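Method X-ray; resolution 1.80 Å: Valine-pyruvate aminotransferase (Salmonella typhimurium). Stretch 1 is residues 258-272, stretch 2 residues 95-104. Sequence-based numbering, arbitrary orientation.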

# COMPACT_ATOMS: atom_id res chain seq x y z
N CYS A 258 3.46 -1.64 -7.88
CA CYS A 258 4.84 -1.98 -7.66
C CYS A 258 5.84 -0.82 -7.84
O CYS A 258 6.27 -0.53 -8.95
CB CYS A 258 5.20 -3.13 -8.57
SG CYS A 258 6.69 -3.88 -8.05
N GLY A 259 6.15 -0.18 -6.72
CA GLY A 259 7.14 0.88 -6.63
C GLY A 259 8.48 0.27 -6.25
O GLY A 259 8.55 -0.74 -5.53
N ILE A 260 9.57 0.87 -6.74
CA ILE A 260 10.90 0.37 -6.49
C ILE A 260 11.77 1.50 -5.98
O ILE A 260 11.71 2.59 -6.53
CB ILE A 260 11.49 -0.16 -7.81
CG1 ILE A 260 10.67 -1.34 -8.34
CG2 ILE A 260 12.95 -0.54 -7.65
CD1 ILE A 260 10.91 -1.65 -9.81
N ILE A 261 12.57 1.26 -4.95
CA ILE A 261 13.49 2.27 -4.44
C ILE A 261 14.88 1.69 -4.50
O ILE A 261 15.13 0.57 -4.03
CB ILE A 261 13.21 2.69 -2.99
CG1 ILE A 261 11.83 3.35 -2.88
CG2 ILE A 261 14.27 3.64 -2.47
CD1 ILE A 261 11.39 3.51 -1.41
N ILE A 262 15.81 2.46 -5.07
CA ILE A 262 17.22 2.05 -5.17
C ILE A 262 18.01 3.04 -4.34
O ILE A 262 17.93 4.24 -4.59
CB ILE A 262 17.66 1.99 -6.65
CG1 ILE A 262 16.81 0.95 -7.39
CG2 ILE A 262 19.14 1.63 -6.77
CD1 ILE A 262 16.77 1.16 -8.83
N ALA A 263 18.76 2.55 -3.37
CA ALA A 263 19.51 3.42 -2.45
C ALA A 263 20.58 2.64 -1.74
O ALA A 263 20.67 1.41 -1.89
CB ALA A 263 18.54 4.05 -1.42
N ASN A 264 21.41 3.33 -0.95
CA ASN A 264 22.43 2.65 -0.15
C ASN A 264 21.72 1.70 0.84
O ASN A 264 20.55 1.90 1.17
CB ASN A 264 23.40 3.62 0.54
CG ASN A 264 22.74 4.53 1.57
OD1 ASN A 264 22.02 4.08 2.47
ND2 ASN A 264 23.04 5.83 1.49
N ASP A 265 22.41 0.66 1.27
CA ASP A 265 21.78 -0.37 2.14
C ASP A 265 21.21 0.11 3.48
O ASP A 265 20.23 -0.46 3.97
CB ASP A 265 22.71 -1.57 2.34
CG ASP A 265 24.08 -1.19 2.82
OD1 ASP A 265 24.18 -0.37 3.76
OD2 ASP A 265 25.05 -1.73 2.26
N LYS A 266 21.81 1.16 4.05
CA LYS A 266 21.31 1.74 5.30
C LYS A 266 19.95 2.37 5.10
O LYS A 266 19.06 2.24 5.94
CB LYS A 266 22.29 2.76 5.88
CG LYS A 266 23.59 2.13 6.36
CD LYS A 266 24.46 3.13 7.13
N THR A 267 19.78 3.06 3.98
CA THR A 267 18.52 3.68 3.68
C THR A 267 17.47 2.60 3.42
O THR A 267 16.34 2.68 3.94
CB THR A 267 18.68 4.65 2.46
OG1 THR A 267 19.55 5.72 2.85
CG2 THR A 267 17.36 5.22 2.02
N ILE A 268 17.85 1.59 2.65
CA ILE A 268 16.94 0.50 2.33
C ILE A 268 16.48 -0.22 3.61
O ILE A 268 15.30 -0.54 3.74
CB ILE A 268 17.57 -0.50 1.34
CG1 ILE A 268 17.78 0.20 -0.03
CG2 ILE A 268 16.69 -1.74 1.16
CD1 ILE A 268 16.51 0.80 -0.68
N THR A 269 17.41 -0.46 4.52
CA THR A 269 17.08 -1.08 5.80
C THR A 269 16.04 -0.24 6.56
O THR A 269 15.06 -0.79 7.06
CB THR A 269 18.31 -1.26 6.64
OG1 THR A 269 19.21 -2.15 5.97
CG2 THR A 269 17.94 -1.85 8.00
N ALA A 270 16.24 1.07 6.64
CA ALA A 270 15.31 1.97 7.32
C ALA A 270 13.93 1.92 6.68
O ALA A 270 12.90 1.92 7.37
CB ALA A 270 15.85 3.40 7.33
N ILE A 271 13.90 1.88 5.35
CA ILE A 271 12.65 1.77 4.61
C ILE A 271 11.99 0.42 4.87
O ILE A 271 10.75 0.31 4.89
CB ILE A 271 12.87 1.96 3.10
CG1 ILE A 271 13.32 3.39 2.80
CG2 ILE A 271 11.59 1.69 2.34
CD1 ILE A 271 13.78 3.57 1.39
N ALA A 272 12.81 -0.62 5.05
CA ALA A 272 12.34 -1.96 5.33
C ALA A 272 11.42 -1.94 6.54
O ALA A 272 10.28 -2.41 6.48
CB ALA A 272 13.52 -2.91 5.58
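Stretch 2, residues 95-104: DIEPQNIALT

In antiparallel strand pairing a backbone ladder can be reinforced by side chains packed on the sheet faces, and residues 95-104 of this aminotransferase illustrate the point. The stretch arrives as a loop, makes a short 3-10 segment at Pro98-Asn100, and then extends as strand 101-104 beside strand 259-262. The two run antiparallel, with their directions 156° apart and their axes approaching to 4.5 Å, so that Thr104 pairs with Gly259, Leu103 with Ile260, Ala102 with Ile261 and Ile101 with Ile262.

Thr104, Ala102 and Asn100 are the most heavily covered residues of the second stretch, and each forms two hydrogen bonds to the first. Thr104 N donates to Gly259 O and Gly259 N to Thr104 O, both at 2.8 Å. The glycine matters here: an ideal CB on Gly259 would lie 2.3 Å from Thr104 OG1, a clash. On the same side of the sheet, Thr104 CG2 packs 3.9 Å from Ile261 CD1.

Two residues back, Ala102 N reaches Ile261 O at 2.9 Å and Ile261 N reaches Ala102 O at 2.8 Å. The small methyl of Ala102 shares a sheet face with Ile261 and Thr104, and there it meets helix 265-272, whose axis passes 8.2 Å from that of the strand at 29°. Ile268 CD1 lies 3.9 Å from Ala102 CB, and Ile271 CG2 4.2 Å from the same atom. On the other face, Ile260 CG1 touches Leu103 CD2 at 3.9 Å, while Ile262 CG2 meets Ile96 CD1 at 3.8 Å.

Asn100 carries the ladder past the strand end. Asn100 O accepts from Ala263 N at 2.9 Å, and the side chain replaces a backbone donor, Asn100 ND2 bonding Ala263 O at 3.0 Å. Meanwhile Asn100 OD1 accepts from Glu97 N at 2.9 Å, tying the preceding turn to the same amide group.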

# COMPACT_ATOMS: atom_id res chain seq x y z
N ASP A 95 26.61 -0.64 -9.47
CA ASP A 95 26.99 -1.61 -8.44
C ASP A 95 25.82 -1.77 -7.45
O ASP A 95 25.87 -1.29 -6.33
CB ASP A 95 28.27 -1.16 -7.76
CG ASP A 95 28.80 -2.17 -6.76
OD1 ASP A 95 28.30 -3.31 -6.71
OD2 ASP A 95 29.73 -1.79 -6.03
N ILE A 96 24.77 -2.45 -7.90
CA ILE A 96 23.55 -2.64 -7.14
C ILE A 96 23.45 -4.10 -6.69
O ILE A 96 23.78 -4.99 -7.45
CB ILE A 96 22.31 -2.29 -8.00
CG1 ILE A 96 22.32 -0.82 -8.41
CG2 ILE A 96 21.00 -2.53 -7.27
CD1 ILE A 96 22.56 0.11 -7.26
N GLU A 97 23.04 -4.32 -5.45
CA GLU A 97 22.79 -5.65 -4.94
C GLU A 97 21.37 -5.62 -4.40
O GLU A 97 20.81 -4.55 -4.26
CB GLU A 97 23.77 -6.01 -3.84
CG GLU A 97 25.22 -6.22 -4.29
CD GLU A 97 25.42 -7.44 -5.18
OE1 GLU A 97 24.44 -8.19 -5.44
OE2 GLU A 97 26.56 -7.65 -5.63
N PRO A 98 20.78 -6.80 -4.10
CA PRO A 98 19.41 -6.80 -3.54
C PRO A 98 19.23 -5.92 -2.30
O PRO A 98 18.16 -5.37 -2.09
CB PRO A 98 19.17 -8.28 -3.21
CG PRO A 98 20.02 -9.01 -4.17
CD PRO A 98 21.27 -8.17 -4.33
N GLN A 99 20.29 -5.76 -1.51
CA GLN A 99 20.26 -4.94 -0.30
C GLN A 99 20.15 -3.44 -0.61
O GLN A 99 19.99 -2.64 0.31
CB GLN A 99 21.50 -5.14 0.57
CG GLN A 99 21.98 -6.57 0.66
CD GLN A 99 22.88 -6.95 -0.51
OE1 GLN A 99 23.92 -6.31 -0.76
NE2 GLN A 99 22.50 -7.99 -1.23
N ASN A 100 20.31 -3.08 -1.89
CA ASN A 100 20.13 -1.71 -2.35
C ASN A 100 18.74 -1.47 -2.94
O ASN A 100 18.47 -0.38 -3.44
CB ASN A 100 21.15 -1.39 -3.44
CG ASN A 100 22.57 -1.45 -2.96
OD1 ASN A 100 23.33 -2.32 -3.38
ND2 ASN A 100 22.91 -0.59 -2.01
N ILE A 101 17.84 -2.44 -2.82
CA ILE A 101 16.51 -2.31 -3.42
C ILE A 101 15.38 -2.62 -2.43
O ILE A 101 15.47 -3.59 -1.66
CB ILE A 101 16.37 -3.26 -4.61
CG1 ILE A 101 17.57 -3.12 -5.58
CG2 ILE A 101 15.07 -3.00 -5.34
CD1 ILE A 101 17.44 -3.95 -6.86
N ALA A 102 14.35 -1.78 -2.43
CA ALA A 102 13.14 -1.98 -1.61
C ALA A 102 11.93 -1.82 -2.53
O ALA A 102 11.97 -1.03 -3.49
CB ALA A 102 13.09 -0.98 -0.47
N LEU A 103 10.87 -2.57 -2.28
CA LEU A 103 9.66 -2.48 -3.08
C LEU A 103 8.56 -1.85 -2.24
O LEU A 103 8.54 -2.03 -1.03
CB LEU A 103 9.22 -3.86 -3.53
CG LEU A 103 10.25 -4.71 -4.27
CD1 LEU A 103 9.64 -6.06 -4.64
CD2 LEU A 103 10.73 -3.97 -5.52
N THR A 104 7.67 -1.11 -2.89
CA THR A 104 6.55 -0.46 -2.21
C THR A 104 5.32 -0.64 -3.09
O THR A 104 5.42 -1.19 -4.17
CB THR A 104 6.79 1.06 -2.04
OG1 THR A 104 6.79 1.67 -3.33
CG2 THR A 104 8.11 1.37 -1.28
O HOH W 1 19.52 -3.17 2.85
O HOH W 2 25.15 0.43 -0.02